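Local structure of carbon monoxide dehydrogenase (Thermococcus sp. AM4, 6T7J) at residues A[33-38]-A[343-348]; A[324-329]-A[349-354]. The protein catalyses the oxidation of carbon monoxide to carbon dioxide, probably at a nickel-iron-sulfur cluster that here lacks its nickel. All coordinates share one frame; numbering follows the deposited sequence.

Contact 1: A[33-38]-A[343-348]; sequences KTAWHR and CIMPAI. With MSK (Broken Fe4S4 cluster), chain F.
Ala347 rests its methyl over one face of the Arg38 guanidinium, CB lying 3.3 Å from NH2 of Arg38, and this is the tight part of the contact. On the opposite face sits Thr34 O, 3.4 Å above the plane and over its centre, so the flat cation is sandwiched between a methyl and a carbonyl. An alanine suits the place because it is small enough to come this near. Arg38 gets there by bending at chi3 (-64°), which turns its end back past the first turn of its own helix; NH1 adds a weak bond to Lys33 O. SD of Met345 lies near the guanidinium plane, at its edge.

Beside this the packing is looser. Met345, extended beyond CG (chi2 -172°), carries CE to within 4.0 Å of Ala35 CB, an ordinary apolar touch at the start of helix 35-42. That start is secured by a capping box: Thr34 OG1 accepts from Trp36 N at 3.2 Å, while Thr34 N donates to His37 ND1 at 3.0 Å. The margins of the two segments, at Lys33 and Pro346, are partly exposed, and the Lys33 amine reaches out to Glu41.

Two residues before Met345, Cys343 SG binds the iron FE4 of the broken cluster at 2.4 Å. Arg38 NH2 pairs with Glu326 and also donates to Val76 O of the second subunit. The chemistry thus implies a buried guanidinium, its charge probably balanced by Glu326, that joins helix 35-42, the loop carrying the iron ligand Cys343, and the second subunit.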
loop_
_atom_site.group_PDB
_atom_site.type_symbol
_atom_site.label_atom_id
_atom_site.label_comp_id
_atom_site.label_asym_id
_atom_site.label_seq_id
_atom_site.Cartn_x
_atom_site.Cartn_y
_atom_site.Cartn_z
ATOM N N LYS A 33 -6.851 28.441 -13.412
ATOM C CA LYS A 33 -6.362 28.176 -12.066
ATOM C C LYS A 33 -5.073 27.366 -12.117
ATOM O O LYS A 33 -4.968 26.392 -12.868
ATOM C CB LYS A 33 -7.415 27.427 -11.249
ATOM C CG LYS A 33 -8.739 28.158 -11.098
ATOM C CD LYS A 33 -9.577 27.545 -9.983
ATOM C CE LYS A 33 -11.022 28.005 -10.055
ATOM N NZ LYS A 33 -11.802 27.583 -8.861
ATOM N N THR A 34 -4.094 27.771 -11.316
ATOM C CA THR A 34 -2.868 27.014 -11.117
ATOM C C THR A 34 -2.903 26.348 -9.745
ATOM O O THR A 34 -3.878 26.461 -8.996
ATOM C CB THR A 34 -1.638 27.915 -11.262
ATOM O OG1 THR A 34 -1.435 28.654 -10.051
ATOM C CG2 THR A 34 -1.814 28.880 -12.424
ATOM N N ALA A 35 -1.818 25.643 -9.416
ATOM C CA ALA A 35 -1.737 24.979 -8.119
ATOM C C ALA A 35 -1.790 25.978 -6.969
ATOM O O ALA A 35 -2.306 25.660 -5.892
ATOM C CB ALA A 35 -0.463 24.137 -8.036
ATOM N N TRP A 36 -1.274 27.192 -7.180
ATOM C CA TRP A 36 -1.293 28.199 -6.124
ATOM C C TRP A 36 -2.716 28.663 -5.820
ATOM O O TRP A 36 -3.098 28.790 -4.649
ATOM C CB TRP A 36 -0.411 29.384 -6.523
ATOM C CG TRP A 36 1.061 29.077 -6.573
ATOM C CD1 TRP A 36 1.932 29.069 -5.522
ATOM C CD2 TRP A 36 1.835 28.748 -7.736
ATOM N NE1 TRP A 36 3.196 28.753 -5.956
ATOM C CE2 TRP A 36 3.165 28.552 -7.311
ATOM C CE3 TRP A 36 1.532 28.598 -9.093
ATOM C CZ2 TRP A 36 4.190 28.213 -8.193
ATOM C CZ3 TRP A 36 2.552 28.263 -9.967
ATOM C CH2 TRP A 36 3.864 28.074 -9.513
ATOM N N HIS A 37 -3.515 28.917 -6.861
ATOM C CA HIS A 37 -4.897 29.340 -6.651
ATOM C C HIS A 37 -5.692 28.277 -5.904
ATOM O O HIS A 37 -6.469 28.592 -4.993
ATOM C CB HIS A 37 -5.562 29.655 -7.992
ATOM C CG HIS A 37 -4.833 30.679 -8.805
ATOM N ND1 HIS A 37 -3.931 30.343 -9.791
ATOM C CD2 HIS A 37 -4.875 32.033 -8.779
ATOM C CE1 HIS A 37 -3.446 31.445 -10.336
ATOM N NE2 HIS A 37 -4.002 32.484 -9.738
ATOM N N ARG A 38 -5.507 27.006 -6.267
ATOM C CA ARG A 38 -6.254 25.945 -5.604
ATOM C C ARG A 38 -5.752 25.710 -4.184
ATOM O O ARG A 38 -6.549 25.387 -3.293
ATOM C CB ARG A 38 -6.186 24.668 -6.440
ATOM C CG ARG A 38 -6.849 24.820 -7.809
ATOM C CD ARG A 38 -6.923 23.504 -8.560
ATOM N NE ARG A 38 -5.595 22.992 -8.881
ATOM C CZ ARG A 38 -4.941 23.262 -10.006
ATOM N NH1 ARG A 38 -5.493 24.040 -10.927
ATOM N NH2 ARG A 38 -3.732 22.756 -10.208
ATOM N N CYS A 343 3.658 12.473 -10.537
ATOM C CA CYS A 343 3.702 13.935 -10.450
ATOM C C CYS A 343 3.178 14.610 -11.715
ATOM O O CYS A 343 3.550 15.746 -12.024
ATOM C CB CYS A 343 5.113 14.436 -10.121
ATOM S SG CYS A 343 5.843 13.713 -8.630
ATOM N N ILE A 344 2.309 13.924 -12.453
ATOM C CA ILE A 344 1.573 14.531 -13.557
ATOM C C ILE A 344 0.291 15.103 -12.964
ATOM O O ILE A 344 -0.657 14.368 -12.686
ATOM C CB ILE A 344 1.273 13.527 -14.671
ATOM C CG1 ILE A 344 2.522 12.717 -15.029
ATOM C CG2 ILE A 344 0.709 14.248 -15.887
ATOM C CD1 ILE A 344 3.666 13.553 -15.555
ATOM N N MET A 345 0.266 16.416 -12.759
ATOM C CA MET A 345 -0.929 17.077 -12.256
ATOM C C MET A 345 -2.101 16.788 -13.185
ATOM O O MET A 345 -2.004 17.065 -14.387
ATOM C CB MET A 345 -0.720 18.587 -12.160
ATOM C CG MET A 345 0.214 19.043 -11.057
ATOM S SD MET A 345 0.200 20.843 -10.914
ATOM C CE MET A 345 1.577 21.115 -9.799
ATOM N N PRO A 346 -3.204 16.221 -12.689
ATOM C CA PRO A 346 -4.397 16.102 -13.544
ATOM C C PRO A 346 -4.842 17.441 -14.103
ATOM O O PRO A 346 -5.355 17.504 -15.231
ATOM C CB PRO A 346 -5.446 15.497 -12.600
ATOM C CG PRO A 346 -4.645 14.805 -11.532
ATOM C CD PRO A 346 -3.404 15.626 -11.355
ATOM N N ALA A 347 -4.612 18.521 -13.353
ATOM C CA ALA A 347 -5.022 19.853 -13.783
ATOM C C ALA A 347 -4.416 20.244 -15.125
ATOM O O ALA A 347 -4.987 21.080 -15.835
ATOM C CB ALA A 347 -4.642 20.884 -12.721
ATOM N N ILE A 348 -3.269 19.661 -15.496
ATOM C CA ILE A 348 -2.654 20.016 -16.772
ATOM C C ILE A 348 -3.582 19.717 -17.936
ATOM O O ILE A 348 -3.439 20.319 -19.005
ATOM C CB ILE A 348 -1.293 19.309 -16.976
ATOM C CG1 ILE A 348 -1.488 17.831 -17.324
ATOM C CG2 ILE A 348 -0.393 19.502 -15.766
ATOM C CD1 ILE A 348 -0.232 17.158 -17.824
HETATM S S1 MSK F . 9.456 14.855 -10.163
HETATM S S3 MSK F . 9.031 13.596 -6.954
HETATM S S4 MSK F . 7.935 16.769 -7.669
HETATM S S5 MSK F . 11.253 15.815 -7.715
HETATM FE FE1 MSK F . 10.644 12.963 -9.824
HETATM FE FE2 MSK F . 9.764 16.761 -8.865
HETATM FE FE3 MSK F . 9.331 15.722 -6.367
HETATM FE FE4 MSK F . 7.930 14.779 -8.484
#

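Contact 2: A[324-329]-A[349-354]; sequences MQELAI and VDVAQC
Val351 stands with its two methyls parted between Ile329 and Glu326, joining two short helices of a Rossmann-like alpha/beta domain, whose parallel sheet has strand order 3-2-1-4-5-6. Helices 325-330 and 347-352 belong to successive beta-alpha-beta crossovers, before and after strand 336-339.

The fork of Val351 decides how the side chains meet. Its CG1, anti to the backbone N (chi1 178°), comes 3.8 Å from Ile329 CB, and the two side chains cross obliquely. The other branch, CG2, touches the aliphatic part of Glu326, 3.9 Å from CG, where the valine and the extended glutamate meet at about a right angle. A beta-branched residue fits here because it can serve both neighbours at once. With an alanine here both gamma methyls would go, and a gap would probably open between the helices, leaving Ile329 CB and Glu326 CG without their apolar mate.

Glu326 is amphipathic in use: its methylene packs on the valine, while its carboxylate turns to Arg38. Further along, Ala352 lets the backbones draw close, Ile329 CA and Ala352 CA being 6.2 Å apart, and it also touches Val359 in strand 358-361. Ile329 brings its CG2 branch against that backbone, 3.7 Å from Ala352 CA and 4.1 Å from Ala352 CB.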
loop_
_atom_site.group_PDB
_atom_site.type_symbol
_atom_site.label_atom_id
_atom_site.label_comp_id
_atom_site.label_asym_id
_atom_site.label_seq_id
_atom_site.Cartn_x
_atom_site.Cartn_y
_atom_site.Cartn_z
ATOM N N MET A 324 5.880 24.114 -12.172
ATOM C CA MET A 324 5.907 24.861 -13.419
ATOM C C MET A 324 5.207 24.147 -14.568
ATOM O O MET A 324 5.003 24.769 -15.619
ATOM C CB MET A 324 7.355 25.177 -13.813
ATOM C CG MET A 324 8.081 26.045 -12.794
ATOM S SD MET A 324 9.839 26.250 -13.139
ATOM C CE MET A 324 9.779 27.389 -14.521
ATOM N N GLN A 325 4.817 22.877 -14.395
ATOM C CA GLN A 325 4.218 22.138 -15.505
ATOM C C GLN A 325 3.005 22.875 -16.069
ATOM O O GLN A 325 2.943 23.160 -17.273
ATOM C CB GLN A 325 3.850 20.713 -15.071
ATOM C CG GLN A 325 2.985 20.594 -13.823
ATOM C CD GLN A 325 2.802 19.154 -13.385
ATOM O OE1 GLN A 325 2.052 18.396 -14.003
ATOM N NE2 GLN A 325 3.491 18.766 -12.319
ATOM N N GLU A 326 2.046 23.222 -15.203
ATOM C CA GLU A 326 0.917 24.049 -15.616
ATOM C C GLU A 326 1.387 25.279 -16.375
ATOM O O GLU A 326 0.916 25.561 -17.484
ATOM C CB GLU A 326 0.105 24.476 -14.394
ATOM C CG GLU A 326 -1.005 23.534 -13.995
ATOM C CD GLU A 326 -1.582 23.897 -12.647
ATOM O OE1 GLU A 326 -0.797 24.306 -11.765
ATOM O OE2 GLU A 326 -2.814 23.787 -12.473
ATOM N N LEU A 327 2.342 26.013 -15.794
ATOM C CA LEU A 327 2.799 27.257 -16.401
ATOM C C LEU A 327 3.328 27.031 -17.809
ATOM O O LEU A 327 3.182 27.908 -18.670
ATOM C CB LEU A 327 3.868 27.904 -15.522
ATOM C CG LEU A 327 3.414 28.234 -14.099
ATOM C CD1 LEU A 327 4.595 28.628 -13.227
ATOM C CD2 LEU A 327 2.360 29.333 -14.118
ATOM N N ALA A 328 3.913 25.857 -18.070
ATOM C CA ALA A 328 4.449 25.588 -19.401
ATOM C C ALA A 328 3.345 25.600 -20.447
ATOM O O ALA A 328 3.552 26.062 -21.575
ATOM C CB ALA A 328 5.191 24.251 -19.409
ATOM N N ILE A 329 2.157 25.109 -20.088
ATOM C CA ILE A 329 1.033 25.152 -21.016
ATOM C C ILE A 329 0.515 26.576 -21.156
ATOM O O ILE A 329 -0.043 26.946 -22.197
ATOM C CB ILE A 329 -0.073 24.185 -20.553
ATOM C CG1 ILE A 329 0.521 22.812 -20.231
ATOM C CG2 ILE A 329 -1.166 24.064 -21.605
ATOM C CD1 ILE A 329 -0.469 21.850 -19.609
ATOM N N VAL A 349 -4.544 18.807 -17.762
ATOM C CA VAL A 349 -5.550 18.618 -18.802
ATOM C C VAL A 349 -6.462 19.836 -18.871
ATOM O O VAL A 349 -6.635 20.440 -19.937
ATOM C CB VAL A 349 -6.342 17.321 -18.562
ATOM C CG1 VAL A 349 -7.619 17.320 -19.385
ATOM C CG2 VAL A 349 -5.484 16.120 -18.912
ATOM N N ASP A 350 -7.028 20.232 -17.727
ATOM C CA ASP A 350 -7.865 21.428 -17.662
ATOM C C ASP A 350 -7.197 22.608 -18.349
ATOM O O ASP A 350 -7.742 23.186 -19.296
ATOM C CB ASP A 350 -8.167 21.773 -16.210
ATOM C CG ASP A 350 -9.249 20.925 -15.645
ATOM O OD1 ASP A 350 -10.324 20.772 -16.252
ATOM O OD2 ASP A 350 -9.000 20.373 -14.581
ATOM N N VAL A 351 -5.991 22.956 -17.892
ATOM C CA VAL A 351 -5.245 24.066 -18.481
ATOM C C VAL A 351 -5.100 23.867 -19.984
ATOM O O VAL A 351 -5.363 24.778 -20.781
ATOM C CB VAL A 351 -3.877 24.210 -17.791
ATOM C CG1 VAL A 351 -3.067 25.325 -18.429
ATOM C CG2 VAL A 351 -4.063 24.460 -16.304
ATOM N N ALA A 352 -4.717 22.654 -20.397
ATOM C CA ALA A 352 -4.483 22.407 -21.815
ATOM C C ALA A 352 -5.748 22.571 -22.641
ATOM O O ALA A 352 -5.660 22.825 -23.847
ATOM C CB ALA A 352 -3.904 21.008 -22.030
ATOM N N GLN A 353 -6.922 22.442 -22.020
ATOM C CA GLN A 353 -8.162 22.596 -22.764
ATOM C C GLN A 353 -8.490 24.051 -23.066
ATOM O O GLN A 353 -9.402 24.310 -23.859
ATOM C CB GLN A 353 -9.316 21.936 -22.007
ATOM C CG GLN A 353 -9.565 20.499 -22.442
ATOM C CD GLN A 353 -10.385 19.710 -21.441
ATOM O OE1 GLN A 353 -10.539 20.114 -20.290
ATOM N NE2 GLN A 353 -10.917 18.575 -21.879
ATOM N N CYS A 354 -7.776 25.002 -22.469
ATOM C CA CYS A 354 -7.937 26.402 -22.834
ATOM C C CYS A 354 -6.947 26.832 -23.909
ATOM O O CYS A 354 -6.884 28.020 -24.241
ATOM C CB CYS A 354 -7.807 27.291 -21.595
ATOM S SG CYS A 354 -9.221 27.186 -20.472
#

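How the contacts relate
Helix 347-352 serves both contacts, its beginning in contact 1 and its end in contact 2, and their centres lie 8 Å apart. Glu326 links them: OE2 forms a salt bridge with Arg38 NH2 at 2.7 Å, and OE1 probably accepts from Ala35 N at 2.9 Å, a bond at the start of helix 35-42. Its neighbour Gln325 reaches the loop of contact 1, hydrogen-bonding Met345 N and Cys343 O, which probably steadies the loop around the iron ligand Cys343. The Glu326 side chain itself is about 12 Å from the broken cluster, so contact 2 stands back from it, whereas contact 1 holds an iron ligand.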